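Local atomic coordinates of pectate lyase (Paenibacillus sp. 0602, PDB entry 5GT5), a protein that cleaves polygalacturonate by elimination and probably acts on partly methylated pectins too, in an endo mode. Residues Ser123-Glu131 and Trp436-Tyr446. The protein carries 1 engineered substitution. Numbering follows the deposited sequence.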
# COMPACT_ATOMS: atom_id res chain seq x y z
N SER A 123 2.79 -4.27 -6.30
CA SER A 123 1.70 -4.17 -5.34
C SER A 123 0.60 -5.12 -5.72
O SER A 123 0.37 -5.40 -6.91
CB SER A 123 1.16 -2.75 -5.25
OG SER A 123 0.82 -2.30 -6.55
N ASN A 124 -0.10 -5.60 -4.70
CA ASN A 124 -1.27 -6.45 -4.84
C ASN A 124 -0.99 -7.67 -5.72
O ASN A 124 -1.56 -7.88 -6.79
CB ASN A 124 -2.43 -5.61 -5.35
CG ASN A 124 -2.84 -4.58 -4.34
OD1 ASN A 124 -2.89 -4.87 -3.15
ND2 ASN A 124 -2.99 -3.34 -4.80
N VAL A 125 -0.07 -8.50 -5.23
CA VAL A 125 0.34 -9.73 -5.88
C VAL A 125 -0.21 -10.92 -5.11
O VAL A 125 -0.08 -10.95 -3.87
CB VAL A 125 1.88 -9.81 -5.97
CG1 VAL A 125 2.32 -11.19 -6.54
CG2 VAL A 125 2.45 -8.64 -6.81
N ILE A 126 -0.82 -11.86 -5.82
CA ILE A 126 -1.34 -13.09 -5.23
C ILE A 126 -0.63 -14.26 -5.92
O ILE A 126 -0.56 -14.30 -7.16
CB ILE A 126 -2.87 -13.20 -5.40
CG1 ILE A 126 -3.56 -12.07 -4.64
CG2 ILE A 126 -3.36 -14.60 -5.02
CD1 ILE A 126 -5.10 -12.12 -4.73
N ILE A 127 -0.10 -15.19 -5.13
CA ILE A 127 0.59 -16.39 -5.62
C ILE A 127 -0.04 -17.59 -4.92
O ILE A 127 0.04 -17.71 -3.69
CB ILE A 127 2.09 -16.34 -5.35
CG1 ILE A 127 2.70 -15.12 -6.05
CG2 ILE A 127 2.74 -17.66 -5.78
CD1 ILE A 127 4.14 -14.80 -5.61
N ARG A 128 -0.71 -18.47 -5.68
CA ARG A 128 -1.46 -19.56 -5.05
C ARG A 128 -1.34 -20.90 -5.75
O ARG A 128 -1.25 -21.01 -6.99
CB ARG A 128 -2.95 -19.20 -4.91
CG ARG A 128 -3.18 -18.02 -3.98
CD ARG A 128 -4.66 -17.66 -3.95
NE ARG A 128 -5.42 -18.46 -2.99
CZ ARG A 128 -6.75 -18.40 -2.86
NH1 ARG A 128 -7.46 -17.63 -3.69
NH2 ARG A 128 -7.36 -19.11 -1.90
N ASN A 129 -1.40 -21.96 -4.92
CA ASN A 129 -1.48 -23.35 -5.41
C ASN A 129 -0.31 -23.76 -6.29
O ASN A 129 -0.50 -24.43 -7.34
CB ASN A 129 -2.82 -23.62 -6.11
CG ASN A 129 -3.19 -25.07 -6.03
OD1 ASN A 129 -2.85 -25.74 -5.04
ND2 ASN A 129 -3.91 -25.57 -7.02
N LEU A 130 0.89 -23.36 -5.89
CA LEU A 130 2.12 -23.75 -6.57
C LEU A 130 3.06 -24.42 -5.60
O LEU A 130 3.12 -24.06 -4.40
CB LEU A 130 2.81 -22.54 -7.16
CG LEU A 130 1.99 -21.92 -8.28
CD1 LEU A 130 2.52 -20.54 -8.53
CD2 LEU A 130 2.16 -22.78 -9.52
N GLU A 131 3.79 -25.43 -6.09
CA GLU A 131 4.83 -26.09 -5.32
C GLU A 131 6.19 -25.67 -5.88
O GLU A 131 6.37 -25.56 -7.09
CB GLU A 131 4.67 -27.62 -5.36
CG GLU A 131 5.83 -28.34 -4.63
CD GLU A 131 5.53 -29.78 -4.31
OE1 GLU A 131 4.48 -30.32 -4.72
OE2 GLU A 131 6.39 -30.41 -3.66
N TRP A 436 -11.13 -27.43 -6.31
CA TRP A 436 -12.37 -26.71 -6.58
C TRP A 436 -12.18 -26.10 -7.96
O TRP A 436 -11.09 -26.16 -8.52
CB TRP A 436 -12.67 -25.64 -5.52
CG TRP A 436 -11.54 -24.68 -5.17
CD1 TRP A 436 -10.37 -24.48 -5.85
CD2 TRP A 436 -11.50 -23.79 -4.04
NE1 TRP A 436 -9.62 -23.52 -5.22
CE2 TRP A 436 -10.29 -23.08 -4.10
CE3 TRP A 436 -12.39 -23.52 -2.99
CZ2 TRP A 436 -9.93 -22.13 -3.15
CZ3 TRP A 436 -12.05 -22.58 -2.06
CH2 TRP A 436 -10.83 -21.89 -2.13
N SER A 437 -13.25 -25.53 -8.51
CA SER A 437 -13.14 -24.97 -9.85
C SER A 437 -12.08 -23.87 -9.83
O SER A 437 -11.95 -23.13 -8.84
CB SER A 437 -14.50 -24.46 -10.37
OG SER A 437 -15.07 -23.50 -9.52
N LYS A 438 -11.30 -23.77 -10.91
CA LYS A 438 -10.07 -22.98 -10.83
C LYS A 438 -10.32 -21.49 -10.64
O LYS A 438 -9.42 -20.77 -10.18
CB LYS A 438 -9.14 -23.26 -12.02
CG LYS A 438 -9.68 -22.79 -13.36
CD LYS A 438 -8.71 -23.14 -14.45
CE LYS A 438 -9.21 -22.66 -15.81
NZ LYS A 438 -8.25 -23.07 -16.89
N ASP A 439 -11.52 -21.00 -10.95
CA ASP A 439 -11.84 -19.59 -10.71
C ASP A 439 -11.72 -19.24 -9.21
O ASP A 439 -11.53 -18.08 -8.85
CB ASP A 439 -13.24 -19.25 -11.23
CG ASP A 439 -14.30 -20.03 -10.52
OD1 ASP A 439 -14.25 -21.28 -10.62
OD2 ASP A 439 -15.19 -19.42 -9.88
N ASN A 440 -11.83 -20.24 -8.34
CA ASN A 440 -11.72 -19.98 -6.93
C ASN A 440 -10.35 -19.51 -6.50
O ASN A 440 -10.23 -18.87 -5.44
CB ASN A 440 -12.12 -21.21 -6.15
CG ASN A 440 -13.60 -21.44 -6.20
OD1 ASN A 440 -14.36 -20.69 -5.58
ND2 ASN A 440 -14.02 -22.50 -6.91
N TRP A 441 -9.34 -19.83 -7.30
CA TRP A 441 -7.98 -19.38 -7.01
C TRP A 441 -7.79 -17.88 -7.21
O TRP A 441 -6.85 -17.29 -6.68
CB TRP A 441 -6.94 -20.18 -7.81
CG TRP A 441 -6.84 -21.60 -7.35
CD1 TRP A 441 -7.13 -22.72 -8.08
CD2 TRP A 441 -6.45 -22.07 -6.05
NE1 TRP A 441 -6.95 -23.84 -7.33
CE2 TRP A 441 -6.53 -23.48 -6.07
CE3 TRP A 441 -6.04 -21.43 -4.86
CZ2 TRP A 441 -6.21 -24.27 -4.97
CZ3 TRP A 441 -5.73 -22.22 -3.75
CH2 TRP A 441 -5.82 -23.63 -3.81
N LEU A 442 -8.71 -17.24 -7.93
CA LEU A 442 -8.65 -15.80 -8.16
C LEU A 442 -9.37 -15.00 -7.09
O LEU A 442 -9.18 -13.80 -6.99
CB LEU A 442 -9.27 -15.47 -9.52
CG LEU A 442 -8.67 -16.16 -10.75
CD1 LEU A 442 -9.29 -15.57 -12.03
CD2 LEU A 442 -7.17 -16.08 -10.79
N LYS A 443 -10.22 -15.66 -6.31
CA LYS A 443 -11.02 -14.97 -5.29
C LYS A 443 -10.25 -14.73 -4.00
O LYS A 443 -9.27 -15.45 -3.71
CB LYS A 443 -12.24 -15.82 -4.96
CG LYS A 443 -13.14 -16.15 -6.18
CD LYS A 443 -14.28 -17.07 -5.73
CE LYS A 443 -15.13 -17.54 -6.88
NZ LYS A 443 -16.04 -18.64 -6.42
N THR A 444 -10.71 -13.78 -3.21
CA THR A 444 -10.09 -13.53 -1.91
C THR A 444 -11.05 -13.76 -0.75
O THR A 444 -10.65 -13.68 0.41
CB THR A 444 -9.50 -12.13 -1.80
OG1 THR A 444 -10.55 -11.16 -1.99
CG2 THR A 444 -8.42 -11.93 -2.85
N SER A 445 -12.31 -14.03 -1.05
CA SER A 445 -13.24 -14.47 -0.02
C SER A 445 -14.27 -15.41 -0.58
O SER A 445 -14.48 -15.47 -1.79
CB SER A 445 -13.87 -13.28 0.71
OG SER A 445 -14.68 -12.52 -0.17
N TYR A 446 -14.91 -16.15 0.33
CA TYR A 446 -15.77 -17.26 -0.04
C TYR A 446 -17.04 -17.22 0.78
O TYR A 446 -17.00 -16.99 1.99
CB TYR A 446 -15.01 -18.57 0.15
CG TYR A 446 -13.72 -18.58 -0.62
CD1 TYR A 446 -13.70 -18.96 -1.96
CD2 TYR A 446 -12.52 -18.22 -0.02
CE1 TYR A 446 -12.54 -18.95 -2.69
CE2 TYR A 446 -11.34 -18.20 -0.75
CZ TYR A 446 -11.36 -18.58 -2.06
OH TYR A 446 -10.20 -18.57 -2.81
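Arg128 reaches out from the strand and grips Tyr446 end-on: Arg128 NH1 and NH2 each donate to Tyr446 OH at 3.0 Å, with the oxygen lying in the guanidinium plane. Tyr446 OH in turn donates a hydrogen bond to Asn440 O (2.6 Å), which fixes it as an acceptor toward the arginine. Arg128 NH1 also makes a weak hydrogen bond to Trp441 O (3.1 Å) and sits 2.8 Å from Lys443 O, while NE is taken by a salt bridge to Asp165. After an anti chi2, a bend at chi3 (85°) brings the guanidinium to the edge of the Trp441 indole, the two planes 82° apart and CE3 lying over one guanidinium face. A leucine in place of Arg128 would probably leave Asp165 without its charge partner and the Tyr446 hydroxyl without its two donors, setting the C-terminus freer to move. Beyond the guanidinium, Asn129 lays its side chain flat on the Trp441 ring: Asn129 CB makes a CH-pi contact 3.6 Å from the six-membered centroid, and the amide is stacked 16° from the ring plane, its OD1 held by Gly432 N. Trp436 NE1 lies over the opposite face, toward its rim. Ile126 CD1 meets Thr444 CG2 at 3.8 Å. In this parallel beta-helix of polysaccharide lyase family 1, strand 125-128 runs between 102-106 and 160-165, and the C-terminal tail packs across them, Leu442 on Thr103 and Phe105, Thr444 on Trp163.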